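Local coordinates for beta-N-acetylhexosaminidase (Streptomyces plicatus, PDB 1JAK), which removes terminal beta-linked N-acetylhexosamine residues from glycosides by hydrolysis, as a family 20 glycoside hydrolase working by substrate-assisted catalysis, at residues P409-S413 and T449-S453. Sequence-based numbering, arbitrary orientation.
With IFG ((2R,3R,4S,5R)-2-acetamido-3,4-dihydroxy-5-hydroxymethyl-piperidine), chain F.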
# COMPACT_ATOMS: atom_id res chain seq x y z
N PRO A 409 -16.55 -15.10 5.62
CA PRO A 409 -16.82 -14.80 7.04
C PRO A 409 -16.48 -13.40 7.56
O PRO A 409 -16.87 -13.04 8.67
CB PRO A 409 -16.03 -15.89 7.76
CG PRO A 409 -14.85 -16.07 6.88
CD PRO A 409 -15.46 -16.08 5.50
N LEU A 410 -15.75 -12.63 6.77
CA LEU A 410 -15.37 -11.27 7.14
C LEU A 410 -15.64 -10.37 5.94
O LEU A 410 -16.04 -10.85 4.88
CB LEU A 410 -13.87 -11.22 7.48
CG LEU A 410 -13.38 -12.06 8.66
CD1 LEU A 410 -11.87 -12.14 8.64
CD2 LEU A 410 -13.86 -11.43 9.96
N GLY A 411 -15.42 -9.07 6.11
CA GLY A 411 -15.62 -8.15 5.00
C GLY A 411 -17.03 -7.65 4.75
O GLY A 411 -17.98 -8.02 5.45
N LEU A 412 -17.16 -6.82 3.71
CA LEU A 412 -18.45 -6.24 3.34
C LEU A 412 -18.90 -6.69 1.95
O LEU A 412 -18.13 -7.30 1.20
CB LEU A 412 -18.35 -4.71 3.38
CG LEU A 412 -17.97 -4.12 4.74
CD1 LEU A 412 -17.96 -2.61 4.66
CD2 LEU A 412 -18.96 -4.58 5.81
N SER A 413 -20.15 -6.37 1.60
CA SER A 413 -20.70 -6.80 0.32
C SER A 413 -21.45 -5.73 -0.47
O SER A 413 -22.08 -6.03 -1.48
CB SER A 413 -21.63 -7.99 0.55
OG SER A 413 -22.70 -7.62 1.41
N THR A 449 -11.29 -1.43 7.69
CA THR A 449 -11.39 -2.33 8.83
C THR A 449 -12.65 -2.39 9.68
O THR A 449 -12.58 -2.76 10.86
CB THR A 449 -10.16 -2.14 9.75
OG1 THR A 449 -10.07 -0.77 10.16
CG2 THR A 449 -8.89 -2.53 9.01
N GLU A 450 -13.80 -2.06 9.11
CA GLU A 450 -15.04 -2.16 9.89
C GLU A 450 -15.20 -3.56 10.48
O GLU A 450 -15.71 -3.71 11.59
CB GLU A 450 -16.27 -1.88 9.01
CG GLU A 450 -16.60 -0.42 8.82
CD GLU A 450 -15.95 0.19 7.59
OE1 GLU A 450 -14.98 -0.39 7.06
OE2 GLU A 450 -16.42 1.27 7.17
N THR A 451 -14.76 -4.57 9.74
CA THR A 451 -14.91 -5.97 10.16
C THR A 451 -13.64 -6.70 10.58
O THR A 451 -13.70 -7.88 10.93
CB THR A 451 -15.54 -6.81 9.02
OG1 THR A 451 -14.57 -7.03 7.99
CG2 THR A 451 -16.74 -6.09 8.43
N LEU A 452 -12.50 -6.01 10.57
CA LEU A 452 -11.23 -6.64 10.89
C LEU A 452 -10.59 -6.04 12.15
O LEU A 452 -10.33 -4.84 12.20
CB LEU A 452 -10.28 -6.48 9.70
CG LEU A 452 -10.97 -6.82 8.36
CD1 LEU A 452 -10.08 -6.44 7.20
CD2 LEU A 452 -11.31 -8.31 8.32
N SER A 453 -10.33 -6.89 13.14
CA SER A 453 -9.76 -6.42 14.39
C SER A 453 -8.39 -6.99 14.77
O SER A 453 -7.83 -6.60 15.80
CB SER A 453 -10.75 -6.67 15.53
OG SER A 453 -11.11 -8.04 15.60
N1 IFG F . -16.57 3.55 1.74
C2 IFG F . -15.87 4.44 2.71
C3 IFG F . -14.83 3.71 3.66
C4 IFG F . -15.30 2.32 4.15
C5 IFG F . -15.70 1.49 2.93
C6 IFG F . -16.15 0.06 3.22
C7 IFG F . -14.36 5.21 0.93
C8 IFG F . -13.58 6.23 0.13
C9 IFG F . -16.82 2.15 2.11
N2 IFG F . -15.18 5.52 1.97
O7 IFG F . -14.23 4.05 0.58
O3 IFG F . -14.57 4.54 4.78
O4 IFG F . -16.43 2.49 5.00
O6 IFG F . -16.01 -0.77 2.07
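Thr451 turns OG1 between its own backbone N and carbonyl carbon (chi1 74°), which presents the hydroxyl to Gly411 and leaves CG2 for Leu412; both partners lie on the loop 409-413. The hydroxyl oxygen OG1 accepts a hydrogen bond from Gly411 N at 2.9 Å, somewhat bent at 143°. The only hydrogen bond between the segments 409-413 and 449-453 therefore runs from backbone to side chain. Gly411 has a backbone shape in which a side chain would press on the carbonyl oxygen of Leu410.

Apolar contacts extend the join in both directions. Leu410 lays CD1 against Leu452 CD2 at 3.9 Å, the two side chains meeting at a slant, while its other methyl, CD2, comes within 3.7 Å of Thr451 O. Leu412 divides its branches: CD2 meets Thr451 CG2 at 3.8 Å, and CD1 reaches C6 of the bound isofagomine-type inhibitor IFG at 3.5 Å. Glu450, its chain bent at chi2 (91°), receives a very short hydrogen bond from the inhibitor, IFG O4 to Glu450 OE2, at 2.5 Å.

With an alanine at Thr451, Gly411 N would probably lose this acceptor and a gap would open beside Leu412 CD2, leaving that pocket-lining leucine freer to shift.

The two loops follow strands 389-392 and 440-447, neighbours in the parallel sheet of the catalytic TIM barrel, at the C-terminal strand ends where such barrels carry their active site; here they bring Leu412 and Glu450 to the inhibitor pocket. Helix 455-462, which follows the second loop in the chain, meets Leu410 through Gln457 and Leu452 through Met461.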